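Side-chain contacts in GMP reductase (Trypanosoma brucei brucei, PDB 6JIG), which probably catalyses the irreversible NADPH-dependent deamination of GMP to IMP, helping to balance adenine and guanine nucleotide pools: residues A[13-18]-A[352-357]; A[312-317]-A[328-333]. The protein carries 1 engineered substitution. All blocks are in the same frame, centred on the assembly; numbering follows the deposited sequence.

Interaction 1: residues A[13-18]-A[352-357]; sequences LTYDDV and GGLRTS. With 5GP (guanosine-5'-monophosphate), chain B.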
loop_
_atom_site.group_PDB
_atom_site.type_symbol
_atom_site.label_atom_id
_atom_site.label_comp_id
_atom_site.label_asym_id
_atom_site.label_seq_id
_atom_site.Cartn_x
_atom_site.Cartn_y
_atom_site.Cartn_z
ATOM N N LEU A 13 -32.256 9.562 7.637
ATOM C CA LEU A 13 -31.096 9.335 8.485
ATOM C C LEU A 13 -30.857 7.847 8.661
ATOM O O LEU A 13 -31.808 7.055 8.712
ATOM C CB LEU A 13 -31.292 9.968 9.863
ATOM C CG LEU A 13 -31.647 11.451 9.837
ATOM C CD1 LEU A 13 -31.926 11.910 11.258
ATOM C CD2 LEU A 13 -30.526 12.246 9.213
ATOM N N THR A 14 -29.590 7.472 8.781
ATOM C CA THR A 14 -29.251 6.114 9.181
ATOM C C THR A 14 -28.612 6.130 10.568
ATOM O O THR A 14 -28.485 7.186 11.204
ATOM C CB THR A 14 -28.344 5.439 8.148
ATOM O OG1 THR A 14 -28.303 4.037 8.436
ATOM C CG2 THR A 14 -26.931 6.019 8.215
ATOM N N TYR A 15 -28.208 4.943 11.043
ATOM C CA TYR A 15 -27.691 4.840 12.412
ATOM C C TYR A 15 -26.477 5.734 12.611
ATOM O O TYR A 15 -26.369 6.423 13.632
ATOM C CB TYR A 15 -27.329 3.398 12.752
ATOM C CG TYR A 15 -28.519 2.469 12.676
ATOM C CD1 TYR A 15 -29.664 2.728 13.419
ATOM C CD2 TYR A 15 -28.508 1.354 11.848
ATOM C CE1 TYR A 15 -30.764 1.880 13.355
ATOM C CE2 TYR A 15 -29.620 0.490 11.779
ATOM C CZ TYR A 15 -30.734 0.773 12.536
ATOM O OH TYR A 15 -31.835 -0.047 12.499
ATOM N N ASP A 16 -25.552 5.738 11.643
ATOM C CA ASP A 16 -24.350 6.562 11.765
ATOM C C ASP A 16 -24.630 8.061 11.726
ATOM O O ASP A 16 -23.691 8.848 11.927
ATOM C CB ASP A 16 -23.346 6.218 10.666
ATOM C CG ASP A 16 -22.517 5.005 10.999
ATOM O OD1 ASP A 16 -22.591 4.526 12.153
ATOM O OD2 ASP A 16 -21.794 4.523 10.105
ATOM N N ASP A 17 -25.869 8.485 11.470
ATOM C CA ASP A 17 -26.186 9.908 11.490
ATOM C C ASP A 17 -26.534 10.440 12.878
ATOM O O ASP A 17 -26.638 11.658 13.042
ATOM C CB ASP A 17 -27.363 10.224 10.556
ATOM C CG ASP A 17 -26.979 10.169 9.069
ATOM O OD1 ASP A 17 -25.995 10.835 8.675
ATOM O OD2 ASP A 17 -27.665 9.460 8.295
ATOM N N VAL A 18 -26.764 9.584 13.875
ATOM C CA VAL A 18 -27.284 10.068 15.149
ATOM C C VAL A 18 -26.540 9.438 16.323
ATOM O O VAL A 18 -25.870 8.409 16.198
ATOM C CB VAL A 18 -28.812 9.817 15.288
ATOM C CG1 VAL A 18 -29.578 10.549 14.179
ATOM C CG2 VAL A 18 -29.128 8.324 15.237
ATOM N N GLY A 352 -31.316 -5.122 9.180
ATOM C CA GLY A 352 -30.251 -4.790 8.252
ATOM C C GLY A 352 -29.490 -3.528 8.647
ATOM O O GLY A 352 -30.047 -2.577 9.209
ATOM N N GLY A 353 -28.199 -3.511 8.314
ATOM C CA GLY A 353 -27.412 -2.306 8.481
ATOM C C GLY A 353 -26.852 -2.104 9.867
ATOM O O GLY A 353 -26.224 -1.067 10.121
ATOM N N LEU A 354 -27.040 -3.062 10.769
ATOM C CA LEU A 354 -26.529 -2.943 12.130
ATOM C C LEU A 354 -25.111 -3.486 12.173
ATOM O O LEU A 354 -24.838 -4.561 11.633
ATOM C CB LEU A 354 -27.422 -3.699 13.113
ATOM C CG LEU A 354 -28.840 -3.124 13.114
ATOM C CD1 LEU A 354 -29.822 -4.176 13.590
ATOM C CD2 LEU A 354 -28.907 -1.935 14.015
ATOM N N ARG A 355 -24.206 -2.720 12.785
ATOM C CA ARG A 355 -22.794 -3.065 12.823
ATOM C C ARG A 355 -22.238 -3.234 14.223
ATOM O O ARG A 355 -21.241 -3.947 14.386
ATOM C CB ARG A 355 -21.963 -1.992 12.092
ATOM C CG ARG A 355 -22.232 -1.929 10.586
ATOM C CD ARG A 355 -21.779 -0.585 10.010
ATOM N N THR A 356 -22.844 -2.601 15.231
ATOM C CA THR A 356 -22.349 -2.608 16.603
ATOM C C THR A 356 -23.537 -2.700 17.539
ATOM O O THR A 356 -24.681 -2.475 17.136
ATOM C CB THR A 356 -21.566 -1.330 16.935
ATOM O OG1 THR A 356 -22.463 -0.210 16.843
ATOM C CG2 THR A 356 -20.402 -1.117 15.964
ATOM N N SER A 357 -23.259 -3.020 18.810
ATOM C CA SER A 357 -24.318 -2.972 19.808
ATOM C C SER A 357 -24.890 -1.567 19.926
ATOM O O SER A 357 -26.087 -1.410 20.199
ATOM C CB SER A 357 -23.807 -3.464 21.171
ATOM O OG SER A 357 -22.677 -2.727 21.624
HETATM P P 5GP B . -26.900 -7.302 7.821
HETATM O O1P 5GP B . -26.463 -5.880 7.513
HETATM O O2P 5GP B . -25.985 -8.358 7.233
HETATM O O3P 5GP B . -27.272 -7.539 9.264
HETATM O "O5'" 5GP B . -28.300 -7.379 7.057
HETATM C "C5'" 5GP B . -28.982 -8.601 6.819
HETATM C "C4'" 5GP B . -30.283 -8.353 6.083
HETATM O "O4'" 5GP B . -30.001 -7.998 4.709
HETATM C "C3'" 5GP B . -31.221 -9.546 5.947
HETATM O "O3'" 5GP B . -31.959 -9.818 7.132
HETATM C "C2'" 5GP B . -32.085 -9.165 4.732
HETATM O "O2'" 5GP B . -33.162 -8.309 5.088
HETATM C "C1'" 5GP B . -31.114 -8.326 3.898
HETATM N N9 5GP B . -30.619 -9.043 2.718
HETATM C C8 5GP B . -30.020 -10.244 2.681
HETATM N N7 5GP B . -29.702 -10.512 1.388
HETATM C C5 5GP B . -30.091 -9.451 0.641
HETATM C C6 5GP B . -30.023 -9.144 -0.711
HETATM O O6 5GP B . -29.493 -9.954 -1.498
HETATM N N1 5GP B . -30.527 -7.979 -1.150
HETATM C C2 5GP B . -31.093 -7.100 -0.310
HETATM N N2 5GP B . -31.588 -5.933 -0.780
HETATM N N3 5GP B . -31.164 -7.361 1.018
HETATM C C4 5GP B . -30.669 -8.528 1.491
HETATM O O HOH W 1 -31.820 -2.475 11.166
#

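Interaction 2: residues A[312-317]-A[328-333]; sequences VGPGSI and VPQLSA. With K (potassium ion), chain D; 5GP (guanosine-5'-monophosphate), chain B.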
loop_
_atom_site.group_PDB
_atom_site.type_symbol
_atom_site.label_atom_id
_atom_site.label_comp_id
_atom_site.label_asym_id
_atom_site.label_seq_id
_atom_site.Cartn_x
_atom_site.Cartn_y
_atom_site.Cartn_z
ATOM N N VAL A 312 -35.249 -1.703 3.565
ATOM C CA VAL A 312 -35.114 -1.858 2.114
ATOM C C VAL A 312 -33.716 -1.368 1.743
ATOM O O VAL A 312 -33.456 -0.159 1.723
ATOM C CB VAL A 312 -36.207 -1.100 1.350
ATOM C CG1 VAL A 312 -36.011 -1.238 -0.178
ATOM C CG2 VAL A 312 -37.581 -1.628 1.743
ATOM N N GLY A 313 -32.786 -2.302 1.540
ATOM C CA GLY A 313 -31.454 -1.961 1.101
ATOM C C GLY A 313 -30.287 -1.856 2.086
ATOM O O GLY A 313 -29.137 -1.925 1.648
ATOM N N PRO A 314 -30.506 -1.693 3.399
ATOM C CA PRO A 314 -29.362 -1.377 4.276
ATOM C C PRO A 314 -28.458 -2.564 4.598
ATOM O O PRO A 314 -27.428 -2.371 5.261
ATOM C CB PRO A 314 -30.047 -0.860 5.548
ATOM C CG PRO A 314 -31.267 -1.732 5.662
ATOM C CD PRO A 314 -31.710 -2.001 4.204
ATOM N N GLY A 315 -28.806 -3.776 4.156
ATOM C CA GLY A 315 -28.054 -4.951 4.566
ATOM C C GLY A 315 -26.606 -4.913 4.106
ATOM O O GLY A 315 -26.274 -4.364 3.052
ATOM N N SER A 316 -25.734 -5.516 4.922
ATOM C CA SER A 316 -24.299 -5.551 4.637
ATOM C C SER A 316 -24.003 -6.048 3.224
ATOM O O SER A 316 -23.139 -5.494 2.531
ATOM C CB SER A 316 -23.589 -6.442 5.658
ATOM O OG SER A 316 -24.019 -7.789 5.539
ATOM N N ILE A 317 -24.695 -7.100 2.786
ATOM C CA ILE A 317 -24.446 -7.698 1.478
ATOM C C ILE A 317 -25.482 -7.257 0.437
ATOM O O ILE A 317 -25.506 -7.788 -0.674
ATOM C CB ILE A 317 -24.353 -9.236 1.579
ATOM C CG1 ILE A 317 -25.613 -9.858 2.190
ATOM C CG2 ILE A 317 -23.214 -9.637 2.507
ATOM C CD1 ILE A 317 -26.880 -9.556 1.484
ATOM N N VAL A 328 -34.566 3.396 1.810
ATOM C CA VAL A 328 -34.787 4.462 2.789
ATOM C C VAL A 328 -33.719 4.297 3.861
ATOM O O VAL A 328 -33.523 3.178 4.359
ATOM C CB VAL A 328 -36.192 4.400 3.418
ATOM C CG1 VAL A 328 -36.358 5.531 4.458
ATOM C CG2 VAL A 328 -37.275 4.497 2.371
ATOM N N PRO A 329 -33.003 5.362 4.232
ATOM C CA PRO A 329 -32.032 5.262 5.326
ATOM C C PRO A 329 -32.700 4.679 6.562
ATOM O O PRO A 329 -33.821 5.048 6.911
ATOM C CB PRO A 329 -31.590 6.719 5.535
ATOM C CG PRO A 329 -31.702 7.299 4.090
ATOM C CD PRO A 329 -33.007 6.696 3.606
ATOM N N GLN A 330 -32.006 3.750 7.217
ATOM C CA GLN A 330 -32.719 2.787 8.061
ATOM C C GLN A 330 -33.281 3.412 9.335
ATOM O O GLN A 330 -34.339 2.981 9.813
ATOM C CB GLN A 330 -31.802 1.610 8.401
ATOM C CG GLN A 330 -32.451 0.537 9.307
ATOM C CD GLN A 330 -33.514 -0.314 8.598
ATOM O OE1 GLN A 330 -34.115 0.098 7.605
ATOM N NE2 GLN A 330 -33.744 -1.516 9.125
ATOM N N LEU A 331 -32.617 4.423 9.908
ATOM C CA LEU A 331 -33.185 5.025 11.111
ATOM C C LEU A 331 -34.510 5.697 10.799
ATOM O O LEU A 331 -35.490 5.540 11.543
ATOM C CB LEU A 331 -32.217 6.024 11.756
ATOM C CG LEU A 331 -32.718 6.532 13.113
ATOM C CD1 LEU A 331 -32.237 5.617 14.242
ATOM C CD2 LEU A 331 -32.289 7.987 13.390
ATOM N N SER A 332 -34.577 6.419 9.681
ATOM C CA SER A 332 -35.827 7.074 9.313
ATOM C C SER A 332 -36.902 6.041 8.986
ATOM O O SER A 332 -38.090 6.278 9.219
ATOM C CB SER A 332 -35.614 7.998 8.109
ATOM O OG SER A 332 -34.797 9.109 8.448
ATOM N N ALA A 333 -36.510 4.908 8.396
ATOM C CA ALA A 333 -37.503 3.884 8.064
ATOM C C ALA A 333 -38.115 3.300 9.330
ATOM O O ALA A 333 -39.337 3.113 9.419
ATOM C CB ALA A 333 -36.865 2.775 7.226
HETATM K K K D . -26.336 -2.146 1.560
HETATM P P 5GP B . -26.900 -7.302 7.821
HETATM O O1P 5GP B . -26.463 -5.880 7.513
HETATM O O2P 5GP B . -25.985 -8.358 7.233
HETATM O O3P 5GP B . -27.272 -7.539 9.264
HETATM O "O5'" 5GP B . -28.300 -7.379 7.057
HETATM C "C5'" 5GP B . -28.982 -8.601 6.819
HETATM C "C4'" 5GP B . -30.283 -8.353 6.083
HETATM O "O4'" 5GP B . -30.001 -7.998 4.709
HETATM C "C3'" 5GP B . -31.221 -9.546 5.947
HETATM O "O3'" 5GP B . -31.959 -9.818 7.132
HETATM C "C2'" 5GP B . -32.085 -9.165 4.732
HETATM O "O2'" 5GP B . -33.162 -8.309 5.088
HETATM C "C1'" 5GP B . -31.114 -8.326 3.898
HETATM N N9 5GP B . -30.619 -9.043 2.718
HETATM C C8 5GP B . -30.020 -10.244 2.681
HETATM N N7 5GP B . -29.702 -10.512 1.388
HETATM C C5 5GP B . -30.091 -9.451 0.641
HETATM C C6 5GP B . -30.023 -9.144 -0.711
HETATM O O6 5GP B . -29.493 -9.954 -1.498
HETATM N N1 5GP B . -30.527 -7.979 -1.150
HETATM C C2 5GP B . -31.093 -7.100 -0.310
HETATM N N2 5GP B . -31.588 -5.933 -0.780
HETATM N N3 5GP B . -31.164 -7.361 1.018
HETATM C C4 5GP B . -30.669 -8.528 1.491
HETATM O O HOH W 2 -34.416 0.765 4.959
#

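Interaction 1: residues A[13-18]-A[352-357]
Behind the phosphate-binding loop of the TIM barrel, Tyr15 of an N-terminal 3-10 turn packs against Leu354 and the two glycines before it. This loop runs from strand 348-351 toward helix 357-365, and Gly352 and Gly353 line the GMP pocket. Gly353 N donates to O1P of the nucleotide phosphate at 3.0 Å, with an N-H...O angle of 164°. Both glycines have positive phi, where a CB would strike the preceding carbonyl oxygen. The tyrosine meets the loop on the side away from the nucleotide. Its CG stands anti to the carbonyl carbon (chi1 -61°), which throws the ring across to the loop. There CE2 comes within 3.4 Å of Leu354 CD2, and CZ and OH also lie close to that methyl, which approaches the ring obliquely. Around the ring edge, near its plane, the carbonyl oxygens of Gly352 and Gly353 come up to CE2 and CD2, the latter contact being 3.7 Å from CD2 to Gly353 O. Helices 330-344 and 357-365 also pack on the tyrosine. The turn carrying it is tied inside by Thr14 N, which points almost straight (174°) at the anti lone pair of Asp17 OD2. No direct hydrogen bond crosses the contact; instead one water, in the plane of the ring, lies 2.8 Å from Tyr15 OH and donates to Gly352 O at 2.6 Å.

Interaction 2: residues A[312-317]-A[328-333]
The amide of Gln330 has Pro314 over one face: CG of the proline ring sits almost squarely above the carboxamide, 4.0 Å from Gln330 CD, while the CB atoms of the two residues touch more loosely. With CG anti to the backbone N (chi1 179°) and the chain bent at chi2 (72°), the amide folds back over the proline. Its NE2 donates to the backbone oxygen of Ile310, which fixes the flip of the group, and OE1 lies 2.7 Å from a water that is tilted out of the amide plane. The second flat group is the guanine of GMP, with the CD1 methyl of Ile317 over one face of its five-membered ring, tightly packed at 3.0 Å from N7. The water at Gln330 also takes a hydrogen bond from Val312 N at 3.0 Å and is within bonding distance of Val328 O, so it bridges the backbones of both segments. These are the loop after barrel strand 307-310 and the start of helix 330-344; 312-317 forms the first part of the catalytic loop of the IMPDH/GMPR family, just ahead of Ala318, an engineered replacement of the predicted active-site residue. Gly313 O at 2.8 Å and Gly315 O at 2.7 Å bind the potassium ion, joined by Ala318 O and by the carbonyl oxygens of Glu482, Ser483 and Gly484 of a neighbouring subunit. Ser316 holds the phosphate twice: its backbone N donates to O1P, and its hydroxyl donates to O2P over 2.7 Å from OG. Val328 N is buried with no partner in the model; across the contact it comes no closer than 3.7 Å to Val312 O.

From the N terminus, the chain first lays down the turn at 13-18, then runs through the CBS domains and most of the barrel before 352-357 returns to meet it, so interaction 1 closes a loop of more than 330 residues. Interaction 2 closes a short loop nested inside that one, joining 312-317, after strand 307-310, to the start of helix 330-344. Their centres are about 9 Å apart and the two touch directly: Leu13 N lies 2.7 Å from Ser332 OG, a probable hydrogen bond, and Tyr15 OH packs on Gln330 CG. Interaction 1 ties the N-terminal arm to the loop after strand 348-351; that loop and 312-317 bind one GMP phosphate.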